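PDB 4ZJ9: aggregation suppressing protein from Salmonella enterica subsp. enterica serovar Typhimurium, which probably acts as a small heat-shock chaperone of the alpha-crystallin type, suppressing the aggregation of other proteins under stress. Local coordinates for residues G77-I82 and S110-E115; Y57-S62 and L129-Y134. All coordinates share one frame; numbering follows the deposited sequence.

Interaction 1 (G77-I82 and S110-E115); sequences GGNLNI and SFSLPE
G78 makes the first link between the segments: its carbonyl oxygen takes the N-H of L113 at 2.9 Å from G78 O to L113 N. This bond lies just beyond the paired strands, where G78 sits at a positive phi of 80° in the turn leading into strand 79-84. The CB of L113 also rests against the same carbonyl.

N79 follows, on the outer face of the sheet. Its first torsion sets CG beside the backbone N, anti to the carbonyl carbon, and chi2 of -57° then turns OD1 toward S112. There OD1 receives the hydroxyl of S112, 2.6 Å from OG to OD1, with OG lying nearly in line with the amide carbonyl. On the opposite face L80 turns inward. Its backbone makes both bonds of an antiparallel hydrogen-bonded pair: L80 N to F111 O and F111 N to L80 O are each 2.8 Å. L80 CB packs 3.9 Å from L113 CD2, while F111 CD1 lies 4.1 Å from L80 O, which sits obliquely to the ring.

N81 repeats the amide-hydroxyl pattern two residues on. Its OD1 accepts from S110 at 2.5 Å between OD1 and OG, but here the hydroxyl stands 23° off the amide carbonyl plane. Two asparagine-serine links therefore span the non-hydrogen-bonded pairs on the more exposed face, with the single apolar rung between them turned the other way.

The pairing joins the middle strand, 79-84, of the three-stranded antiparallel sheet to one edge strand, 107-112. Strand 71-76 forms the other edge, held to 79-84 through backbone hydrogen bonding between E74 and N81; the side chain of I82 touches I73 of that strand, and L113 touches T75.

Interaction 2 (Y57-S62 and L129-Y134); sequences YLLTVS and LLVEIY
Y57 lays its CB over I133, 4.2 Å from CB to CB, while the rim of its ring approaches I133 O through CD1, near the ring plane. The first torsion (chi1 -58°) puts CG beside the backbone N, on the side from which the CD1 edge comes near that oxygen. The N-H of Y57 bonds to the same I133 O at 2.8 Å from Y57 N, and I133 N returns a bond to Y57 O.

On this face L59 comes next, its CB meeting V131 CB at 4.1 Å and I133 CD1 at longer range. V61 sits on L129 in the same way. Each of these three pairs is closed by two backbone hydrogen bonds, the straightest being L59 N to V131 O at 2.9 Å with 177° at the hydrogen. Six such bonds zip strand 56-62 to strand 128-134, the central pair of the four-stranded antiparallel sheet in the immunoglobulin-like beta sandwich of the alpha-crystallin domain. L59, V61, L129, V131 and I133 are buried on the inward face, where V61 also touches L109.

The other face is mixed. The L58 and E132 side chains cross obliquely, with L58 CD1 3.8 Å from E132 CG; the same methyl also touches L130 CB. T60 and L130 run side by side in the same direction: T60 OG1 is 3.9 Å from L130 CG, and T60 CG2 is 4.0 Å from L130 CD1. Toward the second subunit, Y57 packs on I98 and T60 on I102, both of that other chain.

In the fold
Interaction 1 and interaction 2 belong to the two opposed sheets of one beta sandwich, with centres about 12 Å apart. Along the chain, interaction 1 is nested inside the loop that interaction 2 closes. Their inner faces pack directly: I82 CG2 lies 3.7 Å from L129 CD2, F111 CE1 lies 3.7 Å from L59 CD2, and L113 CD2 lies 3.8 Å from I133 CG2. L80 CD2 adds a further touch on I133 CD1 at 4.0 Å. The side chains of F111 and Y57 each come within about 4 Å of a bound MPD, probably from the crystallisation liquor. Within the assembly, the second subunit reaches residues of interaction 2 but does not touch those of interaction 1.

Interaction 1 (G77-I82 and S110-E115)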
loop_
_atom_site.group_PDB
_atom_site.type_symbol
_atom_site.label_atom_id
_atom_site.label_comp_id
_atom_site.label_asym_id
_atom_site.label_seq_id
_atom_site.Cartn_x
_atom_site.Cartn_y
_atom_site.Cartn_z
ATOM N N GLY A 77 2.897 24.945 14.148
ATOM C CA GLY A 77 4.080 25.815 14.082
ATOM C C GLY A 77 4.664 25.866 12.680
ATOM O O GLY A 77 5.900 25.885 12.484
ATOM N N GLY A 78 3.767 25.873 11.696
ATOM C CA GLY A 78 4.197 25.933 10.302
ATOM C C GLY A 78 4.661 24.620 9.672
ATOM O O GLY A 78 5.023 24.610 8.504
ATOM N N ASN A 79 4.710 23.534 10.444
ATOM C CA ASN A 79 4.999 22.209 9.866
ATOM C C ASN A 79 3.742 21.299 9.813
ATOM O O ASN A 79 2.896 21.324 10.683
ATOM C CB ASN A 79 6.222 21.545 10.555
ATOM C CG ASN A 79 7.440 22.499 10.633
ATOM O OD1 ASN A 79 7.931 23.007 9.619
ATOM N ND2 ASN A 79 7.912 22.749 11.843
ATOM N N LEU A 80 3.672 20.525 8.733
ATOM C CA LEU A 80 2.662 19.485 8.491
ATOM C C LEU A 80 3.254 18.211 9.004
ATOM O O LEU A 80 4.336 17.805 8.537
ATOM C CB LEU A 80 2.421 19.322 6.993
ATOM C CG LEU A 80 1.552 18.121 6.608
ATOM C CD1 LEU A 80 0.175 18.224 7.257
ATOM C CD2 LEU A 80 1.433 18.068 5.108
ATOM N N ASN A 81 2.530 17.575 9.930
ATOM C CA ASN A 81 2.973 16.367 10.576
ATOM C C ASN A 81 1.972 15.288 10.246
ATOM O O ASN A 81 0.754 15.488 10.400
ATOM C CB ASN A 81 3.094 16.544 12.081
ATOM C CG ASN A 81 4.199 17.519 12.456
ATOM O OD1 ASN A 81 5.332 17.486 11.884
ATOM N ND2 ASN A 81 3.888 18.405 13.402
ATOM N N ILE A 82 2.482 14.199 9.717
ATOM C CA ILE A 82 1.680 13.038 9.398
ATOM C C ILE A 82 2.160 11.911 10.296
ATOM O O ILE A 82 3.297 11.476 10.188
ATOM C CB ILE A 82 1.886 12.578 7.942
ATOM C CG1 ILE A 82 1.829 13.717 6.915
ATOM C CG2 ILE A 82 0.935 11.386 7.617
ATOM C CD1 ILE A 82 0.510 14.393 6.775
ATOM N N SER A 110 7.367 14.850 8.520
ATOM C CA SER A 110 7.235 16.302 8.814
ATOM C C SER A 110 7.606 17.092 7.605
ATOM O O SER A 110 8.625 16.801 6.942
ATOM C CB SER A 110 8.129 16.669 9.981
ATOM O OG SER A 110 7.471 16.319 11.193
ATOM N N PHE A 111 6.754 18.016 7.217
ATOM C CA PHE A 111 7.050 18.876 6.038
ATOM C C PHE A 111 6.776 20.301 6.369
ATOM O O PHE A 111 5.668 20.645 6.784
ATOM C CB PHE A 111 6.237 18.447 4.791
ATOM C CG PHE A 111 6.374 16.984 4.453
ATOM C CD1 PHE A 111 5.587 16.035 5.107
ATOM C CD2 PHE A 111 7.325 16.557 3.521
ATOM C CE1 PHE A 111 5.726 14.687 4.829
ATOM C CE2 PHE A 111 7.467 15.210 3.232
ATOM C CZ PHE A 111 6.676 14.265 3.898
ATOM N N SER A 112 7.790 21.151 6.220
ATOM C CA SER A 112 7.609 22.597 6.463
ATOM C C SER A 112 6.673 23.127 5.371
ATOM O O SER A 112 6.793 22.764 4.200
ATOM C CB SER A 112 8.958 23.360 6.455
ATOM O OG SER A 112 9.022 24.200 7.602
ATOM N N LEU A 113 5.675 23.890 5.777
ATOM C CA LEU A 113 4.783 24.522 4.845
ATOM C C LEU A 113 5.279 25.960 4.547
ATOM O O LEU A 113 5.560 26.744 5.439
ATOM C CB LEU A 113 3.396 24.584 5.401
ATOM C CG LEU A 113 2.725 23.229 5.710
ATOM C CD1 LEU A 113 1.367 23.474 6.346
ATOM C CD2 LEU A 113 2.603 22.348 4.482
ATOM N N PRO A 114 5.345 26.311 3.276
ATOM C CA PRO A 114 5.565 27.723 3.062
ATOM C C PRO A 114 4.462 28.607 3.715
ATOM O O PRO A 114 3.307 28.218 3.773
ATOM C CB PRO A 114 5.572 27.813 1.551
ATOM C CG PRO A 114 4.776 26.651 1.050
ATOM C CD PRO A 114 4.781 25.609 2.103
ATOM N N GLU A 115 4.829 29.748 4.285
ATOM C CA GLU A 115 3.828 30.702 4.776
ATOM C C GLU A 115 3.317 31.247 3.455
ATOM O O GLU A 115 4.131 31.762 2.676
ATOM C CB GLU A 115 4.467 31.813 5.657
#

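Interaction 2 (Y57-S62 and L129-Y134)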
loop_
_atom_site.group_PDB
_atom_site.type_symbol
_atom_site.label_atom_id
_atom_site.label_comp_id
_atom_site.label_asym_id
_atom_site.label_seq_id
_atom_site.Cartn_x
_atom_site.Cartn_y
_atom_site.Cartn_z
ATOM N N TYR A 57 0.948 21.743 -4.038
ATOM C CA TYR A 57 1.739 20.548 -3.907
ATOM C C TYR A 57 0.808 19.356 -3.641
ATOM O O TYR A 57 -0.260 19.509 -3.152
ATOM C CB TYR A 57 2.748 20.706 -2.772
ATOM C CG TYR A 57 3.687 21.877 -2.933
ATOM C CD1 TYR A 57 3.359 23.152 -2.439
ATOM C CD2 TYR A 57 4.895 21.723 -3.580
ATOM C CE1 TYR A 57 4.222 24.231 -2.614
ATOM C CE2 TYR A 57 5.765 22.785 -3.745
ATOM C CZ TYR A 57 5.433 24.035 -3.276
ATOM O OH TYR A 57 6.337 25.043 -3.490
ATOM N N LEU A 58 1.245 18.168 -4.021
ATOM C CA LEU A 58 0.564 16.919 -3.684
ATOM C C LEU A 58 1.564 16.008 -3.044
ATOM O O LEU A 58 2.567 15.659 -3.643
ATOM C CB LEU A 58 -0.094 16.249 -4.869
ATOM C CG LEU A 58 -0.809 14.923 -4.496
ATOM C CD1 LEU A 58 -2.100 15.156 -3.722
ATOM C CD2 LEU A 58 -1.079 14.057 -5.732
ATOM N N LEU A 59 1.281 15.647 -1.804
ATOM C CA LEU A 59 2.089 14.702 -1.075
ATOM C C LEU A 59 1.372 13.366 -1.123
ATOM O O LEU A 59 0.167 13.257 -0.812
ATOM C CB LEU A 59 2.225 15.161 0.385
ATOM C CG LEU A 59 2.847 14.141 1.309
ATOM C CD1 LEU A 59 4.309 13.937 0.959
ATOM C CD2 LEU A 59 2.645 14.659 2.725
ATOM N N THR A 60 2.095 12.342 -1.522
ATOM C CA THR A 60 1.550 10.986 -1.504
ATOM C C THR A 60 2.382 10.104 -0.609
ATOM O O THR A 60 3.591 9.920 -0.835
ATOM C CB THR A 60 1.556 10.415 -2.977
ATOM O OG1 THR A 60 0.713 11.255 -3.762
ATOM C CG2 THR A 60 1.007 9.024 -3.037
ATOM N N VAL A 61 1.737 9.521 0.402
ATOM C CA VAL A 61 2.441 8.638 1.299
ATOM C C VAL A 61 1.923 7.205 1.111
ATOM O O VAL A 61 0.722 6.971 1.088
ATOM C CB VAL A 61 2.235 9.071 2.755
ATOM C CG1 VAL A 61 3.134 8.267 3.698
ATOM C CG2 VAL A 61 2.555 10.538 2.886
ATOM N N SER A 62 2.868 6.267 0.983
ATOM C CA SER A 62 2.546 4.825 0.812
ATOM C C SER A 62 2.221 4.237 2.197
ATOM O O SER A 62 3.103 4.169 3.045
ATOM C CB SER A 62 3.699 4.034 0.214
ATOM O OG SER A 62 3.282 2.650 -0.020
ATOM N N LEU A 129 -1.896 7.737 0.994
ATOM C CA LEU A 129 -2.464 8.892 1.670
ATOM C C LEU A 129 -2.085 10.070 0.804
ATOM O O LEU A 129 -0.883 10.314 0.599
ATOM C CB LEU A 129 -1.844 9.033 3.048
ATOM C CG LEU A 129 -2.351 10.294 3.804
ATOM C CD1 LEU A 129 -3.852 10.299 4.112
ATOM C CD2 LEU A 129 -1.555 10.319 5.087
ATOM N N LEU A 130 -3.072 10.765 0.282
ATOM C CA LEU A 130 -2.900 11.873 -0.596
ATOM C C LEU A 130 -3.276 13.167 0.104
ATOM O O LEU A 130 -4.436 13.369 0.476
ATOM C CB LEU A 130 -3.784 11.713 -1.840
ATOM C CG LEU A 130 -3.045 10.925 -2.945
ATOM C CD1 LEU A 130 -2.909 9.456 -2.639
ATOM C CD2 LEU A 130 -3.861 11.030 -4.219
ATOM N N VAL A 131 -2.307 14.060 0.225
ATOM C CA VAL A 131 -2.464 15.330 0.911
ATOM C C VAL A 131 -2.185 16.500 -0.033
ATOM O O VAL A 131 -1.050 16.696 -0.496
ATOM C CB VAL A 131 -1.517 15.394 2.093
ATOM C CG1 VAL A 131 -1.826 16.677 2.898
ATOM C CG2 VAL A 131 -1.784 14.199 2.976
ATOM N N GLU A 132 -3.213 17.283 -0.336
ATOM C CA GLU A 132 -3.054 18.480 -1.161
ATOM C C GLU A 132 -2.729 19.646 -0.276
ATOM O O GLU A 132 -3.381 19.871 0.727
ATOM C CB GLU A 132 -4.334 18.824 -1.944
ATOM C CG GLU A 132 -4.835 17.629 -2.750
ATOM C CD GLU A 132 -6.082 17.919 -3.565
ATOM O OE1 GLU A 132 -6.817 18.888 -3.231
ATOM O OE2 GLU A 132 -6.313 17.161 -4.544
ATOM N N ILE A 133 -1.715 20.370 -0.690
ATOM C CA ILE A 133 -1.204 21.494 0.041
ATOM C C ILE A 133 -1.270 22.680 -0.943
ATOM O O ILE A 133 -0.733 22.624 -2.044
ATOM C CB ILE A 133 0.223 21.271 0.513
ATOM C CG1 ILE A 133 0.333 20.068 1.451
ATOM C CG2 ILE A 133 0.784 22.518 1.176
ATOM C CD1 ILE A 133 1.689 19.391 1.302
ATOM N N TYR A 134 -1.957 23.731 -0.511
ATOM C CA TYR A 134 -2.302 24.886 -1.373
ATOM C C TYR A 134 -1.688 26.167 -0.775
ATOM O O TYR A 134 -1.707 26.316 0.451
ATOM C CB TYR A 134 -3.841 24.991 -1.438
ATOM C CG TYR A 134 -4.501 23.754 -1.993
#